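Local coordinates for mercuric reductase (Metallosphaera sedula, PDB 4YWO), which probably reduces mercuric ion to elemental mercury with NADPH, working as a homodimeric FAD-dependent flavoenzyme of the pyridine nucleotide-disulfide oxidoreductase family, at residues K392-H404 against A417-L430. Numbering follows the deposited sequence. Where two conformers were deposited one is given.
Sequences KMVTMNGRIVGVH and AALAIRFGATVHDL
I400 meets A425, in the link between helices 417-422 and 427-430, where strand 399-404, leaving its type I' hairpin turn, runs against helix 417-422; the axes of strand and first helix approach to 7.5 Å at 144°, closer to antiparallel than to perpendicular. One direct backbone bond joins the segments: I400 N donates to A425 O over 2.8 Å, almost straight at 178°. G424 ends the helix in a Schellman motif, and T426 and D429 form the capping box that starts the next one. Nearby, F423 meets F423 of the second subunit.

I400 carries the side-chain packing. With CG1 anti to the carbonyl carbon (chi1 -62°) and the chain extended beyond it, CD1 runs past A425 O to touch L430 CD2 at 3.5 Å, while CG2 faces I421 CG1. I421 lays CD1 3.8 Å from V401 C, beside the bulge that V401 and G402 make opposite V394. Farther along the strand V403 CG2 rests on A417 CB at 3.7 Å; on strand 392-396, T395 CG2 meets V427 CG1, the side chains crossing at about a right angle.

Three waters link G398 O to V427 N, R399 NE to G424 O, and I400 O to I421 O. The dimerisation domain thus joins sheet to helices through an apolar core, one short, straight backbone bond and a water-bridged polar margin.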
loop_
_atom_site.group_PDB
_atom_site.type_symbol
_atom_site.label_atom_id
_atom_site.label_comp_id
_atom_site.label_asym_id
_atom_site.label_seq_id
_atom_site.Cartn_x
_atom_site.Cartn_y
_atom_site.Cartn_z
ATOM N N LYS A 392 10.328 2.251 -11.086
ATOM C CA LYS A 392 11.720 2.006 -11.544
ATOM C C LYS A 392 12.437 1.199 -10.487
ATOM O O LYS A 392 12.361 1.503 -9.286
ATOM C CB LYS A 392 12.442 3.304 -11.720
ATOM C CG LYS A 392 13.839 3.210 -12.299
ATOM C CD LYS A 392 14.306 4.646 -12.660
ATOM C CE LYS A 392 15.554 4.599 -13.456
ATOM N NZ LYS A 392 15.978 5.991 -13.845
ATOM N N MET A 393 13.133 0.176 -10.918
ATOM C CA MET A 393 13.862 -0.746 -10.038
ATOM C C MET A 393 15.307 -0.816 -10.451
ATOM O O MET A 393 15.574 -0.857 -11.675
ATOM C CB MET A 393 13.186 -2.114 -10.005
ATOM C CG MET A 393 13.810 -3.192 -9.066
ATOM S SD MET A 393 12.870 -4.694 -9.002
ATOM C CE MET A 393 11.573 -4.185 -7.889
ATOM N N VAL A 394 16.205 -0.743 -9.498
ATOM C CA VAL A 394 17.631 -0.750 -9.749
ATOM C C VAL A 394 18.289 -1.889 -9.009
ATOM O O VAL A 394 18.004 -2.101 -7.824
ATOM C CB VAL A 394 18.275 0.548 -9.282
ATOM C CG1 VAL A 394 19.766 0.581 -9.561
ATOM C CG2 VAL A 394 17.590 1.818 -9.790
ATOM N N THR A 395 19.113 -2.705 -9.710
ATOM C CA THR A 395 19.767 -3.849 -9.012
ATOM C C THR A 395 21.269 -3.661 -9.131
ATOM O O THR A 395 21.749 -3.043 -10.063
ATOM C CB THR A 395 19.415 -5.249 -9.554
ATOM O OG1 THR A 395 19.871 -5.336 -10.953
ATOM C CG2 THR A 395 17.894 -5.508 -9.502
ATOM N N MET A 396 22.027 -4.168 -8.138
ATOM C CA MET A 396 23.510 -4.077 -8.164
ATOM C C MET A 396 23.929 -5.498 -7.775
ATOM O O MET A 396 23.532 -6.016 -6.733
ATOM C CB MET A 396 23.956 -3.013 -7.179
ATOM C CG MET A 396 25.351 -3.248 -6.565
ATOM S SD MET A 396 26.388 -2.719 -7.902
ATOM C CE MET A 396 26.403 -1.003 -7.289
ATOM N N ASN A 397 24.670 -6.150 -8.674
ATOM C CA ASN A 397 25.064 -7.544 -8.492
ATOM C C ASN A 397 23.919 -8.491 -8.219
ATOM O O ASN A 397 24.015 -9.435 -7.425
ATOM C CB ASN A 397 26.191 -7.594 -7.453
ATOM C CG ASN A 397 27.434 -7.043 -8.048
ATOM O OD1 ASN A 397 27.598 -7.219 -9.249
ATOM N ND2 ASN A 397 28.216 -6.236 -7.304
ATOM N N GLY A 398 22.794 -8.200 -8.842
ATOM C CA GLY A 398 21.626 -8.987 -8.820
ATOM C C GLY A 398 20.728 -8.749 -7.590
ATOM O O GLY A 398 19.714 -9.346 -7.505
ATOM N N ARG A 399 21.129 -7.840 -6.743
ATOM C CA ARG A 399 20.249 -7.497 -5.526
ATOM C C ARG A 399 19.562 -6.173 -5.786
ATOM O O ARG A 399 20.156 -5.206 -6.289
ATOM C CB ARG A 399 21.033 -7.460 -4.263
ATOM C CG ARG A 399 21.830 -8.733 -4.011
ATOM C CD ARG A 399 22.434 -8.684 -2.619
ATOM N NE ARG A 399 23.282 -9.877 -2.373
ATOM C CZ ARG A 399 24.466 -10.056 -2.878
ATOM N NH1 ARG A 399 25.066 -9.108 -3.614
ATOM N NH2 ARG A 399 25.152 -11.151 -2.540
ATOM N N ILE A 400 18.309 -6.105 -5.373
ATOM C CA ILE A 400 17.552 -4.815 -5.481
ATOM C C ILE A 400 18.137 -3.828 -4.520
ATOM O O ILE A 400 18.279 -4.110 -3.271
ATOM C CB ILE A 400 16.109 -5.059 -5.201
ATOM C CG1 ILE A 400 15.472 -6.034 -6.215
ATOM C CG2 ILE A 400 15.318 -3.717 -5.205
ATOM C CD1 ILE A 400 14.200 -6.730 -5.854
ATOM N N VAL A 401 18.573 -2.708 -5.025
ATOM C CA VAL A 401 19.081 -1.635 -4.301
ATOM C C VAL A 401 18.387 -0.278 -4.358
ATOM O O VAL A 401 18.764 0.667 -3.632
ATOM C CB VAL A 401 20.593 -1.420 -4.522
ATOM C CG1 VAL A 401 21.387 -2.690 -4.165
ATOM C CG2 VAL A 401 20.916 -0.937 -5.926
ATOM N N GLY A 402 17.399 -0.136 -5.240
ATOM C CA GLY A 402 16.659 1.116 -5.312
ATOM C C GLY A 402 15.346 0.818 -5.969
ATOM O O GLY A 402 15.212 0.029 -6.914
ATOM N N VAL A 403 14.313 1.518 -5.481
ATOM C CA VAL A 403 12.984 1.509 -6.102
ATOM C C VAL A 403 12.442 2.919 -6.024
ATOM O O VAL A 403 12.504 3.564 -4.953
ATOM C CB VAL A 403 12.015 0.503 -5.419
ATOM C CG1 VAL A 403 10.608 0.645 -5.934
ATOM C CG2 VAL A 403 12.523 -0.917 -5.431
ATOM N N HIS A 404 11.888 3.419 -7.141
ATOM C CA HIS A 404 11.383 4.746 -7.276
ATOM C C HIS A 404 10.081 4.612 -7.978
ATOM O O HIS A 404 9.962 3.942 -8.972
ATOM C CB HIS A 404 12.368 5.608 -8.096
ATOM C CG HIS A 404 13.758 5.526 -7.559
ATOM N ND1 HIS A 404 14.287 6.457 -6.704
ATOM C CD2 HIS A 404 14.694 4.553 -7.666
ATOM C CE1 HIS A 404 15.464 6.057 -6.294
ATOM N NE2 HIS A 404 15.695 4.854 -6.806
ATOM N N ALA A 417 9.273 -2.444 -0.709
ATOM C CA ALA A 417 10.568 -2.224 -1.356
ATOM C C ALA A 417 11.698 -2.037 -0.358
ATOM O O ALA A 417 12.764 -2.627 -0.574
ATOM C CB ALA A 417 10.495 -1.023 -2.320
ATOM N N ALA A 418 11.438 -1.273 0.716
ATOM C CA ALA A 418 12.446 -1.163 1.761
ATOM C C ALA A 418 12.847 -2.489 2.376
ATOM O O ALA A 418 14.025 -2.777 2.566
ATOM C CB ALA A 418 11.966 -0.213 2.807
ATOM N N LEU A 419 11.868 -3.345 2.625
ATOM C CA LEU A 419 12.143 -4.629 3.236
ATOM C C LEU A 419 12.915 -5.478 2.261
ATOM O O LEU A 419 13.905 -6.168 2.654
ATOM C CB LEU A 419 10.821 -5.271 3.642
ATOM C CG LEU A 419 10.910 -6.529 4.483
ATOM C CD1 LEU A 419 11.483 -6.218 5.842
ATOM C CD2 LEU A 419 9.543 -7.218 4.632
ATOM N N ALA A 420 12.521 -5.454 0.974
ATOM C CA ALA A 420 13.251 -6.212 -0.070
ATOM C C ALA A 420 14.701 -5.770 -0.075
ATOM O O ALA A 420 15.633 -6.619 -0.129
ATOM C CB ALA A 420 12.620 -5.979 -1.414
ATOM N N ILE A 421 14.988 -4.498 -0.017
ATOM C CA ILE A 421 16.351 -3.973 -0.037
ATOM C C ILE A 421 17.120 -4.412 1.198
ATOM O O ILE A 421 18.248 -4.937 1.076
ATOM C CB ILE A 421 16.412 -2.430 -0.154
ATOM C CG1 ILE A 421 15.921 -1.973 -1.565
ATOM C CG2 ILE A 421 17.844 -1.904 0.060
ATOM C CD1 ILE A 421 15.610 -0.525 -1.769
ATOM N N ARG A 422 16.500 -4.315 2.381
ATOM C CA ARG A 422 17.182 -4.828 3.611
ATOM C C ARG A 422 17.526 -6.289 3.519
ATOM O O ARG A 422 18.597 -6.755 4.003
ATOM C CB ARG A 422 16.310 -4.575 4.830
ATOM C CG ARG A 422 16.237 -3.083 5.076
ATOM C CD ARG A 422 15.720 -2.752 6.462
ATOM N NE ARG A 422 16.748 -3.102 7.450
ATOM C CZ ARG A 422 16.732 -4.101 8.332
ATOM N NH1 ARG A 422 15.796 -5.013 8.404
ATOM N NH2 ARG A 422 17.801 -4.227 9.110
ATOM N N PHE A 423 16.721 -7.118 2.924
ATOM C CA PHE A 423 16.957 -8.545 2.813
ATOM C C PHE A 423 17.899 -8.890 1.659
ATOM O O PHE A 423 18.192 -10.073 1.456
ATOM C CB PHE A 423 15.633 -9.288 2.727
ATOM C CG PHE A 423 15.053 -9.630 4.148
ATOM C CD1 PHE A 423 15.468 -10.806 4.789
ATOM C CD2 PHE A 423 14.340 -8.767 4.861
ATOM C CE1 PHE A 423 14.998 -11.128 6.056
ATOM C CE2 PHE A 423 13.804 -9.116 6.107
ATOM C CZ PHE A 423 14.191 -10.262 6.714
ATOM N N GLY A 424 18.285 -7.909 0.848
ATOM C CA GLY A 424 19.084 -8.208 -0.365
ATOM C C GLY A 424 18.319 -9.052 -1.351
ATOM O O GLY A 424 18.897 -9.899 -2.035
ATOM N N ALA A 425 17.002 -8.855 -1.507
ATOM C CA ALA A 425 16.195 -9.635 -2.358
ATOM C C ALA A 425 16.658 -9.491 -3.833
ATOM O O ALA A 425 17.093 -8.406 -4.232
ATOM C CB ALA A 425 14.719 -9.291 -2.317
ATOM N N THR A 426 16.534 -10.577 -4.570
ATOM C CA THR A 426 16.828 -10.503 -5.978
ATOM C C THR A 426 15.500 -10.279 -6.687
ATOM O O THR A 426 14.350 -10.526 -6.185
ATOM C CB THR A 426 17.488 -11.810 -6.445
ATOM O OG1 THR A 426 16.535 -12.868 -6.310
ATOM C CG2 THR A 426 18.696 -12.117 -5.616
ATOM N N VAL A 427 15.566 -10.019 -8.004
ATOM C CA VAL A 427 14.357 -10.039 -8.786
ATOM C C VAL A 427 13.623 -11.395 -8.754
ATOM O O VAL A 427 12.421 -11.443 -8.677
ATOM C CB VAL A 427 14.485 -9.476 -10.245
ATOM C CG1 VAL A 427 15.136 -8.093 -10.266
ATOM C CG2 VAL A 427 15.177 -10.470 -11.085
ATOM N N HIS A 428 14.350 -12.523 -8.716
ATOM C CA HIS A 428 13.615 -13.816 -8.628
ATOM C C HIS A 428 12.899 -13.954 -7.382
ATOM O O HIS A 428 11.869 -14.558 -7.373
ATOM C CB HIS A 428 14.632 -14.967 -8.756
ATOM C CG HIS A 428 15.206 -15.054 -10.140
ATOM N ND1 HIS A 428 16.427 -14.498 -10.477
ATOM C CD2 HIS A 428 14.682 -15.538 -11.292
ATOM C CE1 HIS A 428 16.653 -14.683 -11.768
ATOM N NE2 HIS A 428 15.616 -15.324 -12.278
ATOM N N ASP A 429 13.397 -13.379 -6.306
ATOM C CA ASP A 429 12.697 -13.405 -4.996
ATOM C C ASP A 429 11.348 -12.701 -5.117
ATOM O O ASP A 429 10.341 -13.186 -4.618
ATOM C CB ASP A 429 13.458 -12.740 -3.847
ATOM C CG ASP A 429 14.764 -13.495 -3.433
ATOM O OD1 ASP A 429 14.691 -14.758 -3.474
ATOM O OD2 ASP A 429 15.723 -12.819 -2.963
ATOM N N LEU A 430 11.323 -11.608 -5.796
ATOM C CA LEU A 430 10.044 -10.936 -6.014
ATOM C C LEU A 430 9.141 -11.704 -6.942
ATOM O O LEU A 430 7.933 -11.801 -6.740
ATOM C CB LEU A 430 10.263 -9.528 -6.511
ATOM C CG LEU A 430 10.393 -8.418 -5.521
ATOM C CD1 LEU A 430 9.116 -8.269 -4.691
ATOM C CD2 LEU A 430 11.535 -8.681 -4.564
HETATM O O HOH W 1 18.087 -9.900 -9.481
HETATM O O HOH W 2 21.071 -11.427 -1.443
HETATM O O HOH W 3 19.896 -4.916 -1.337
#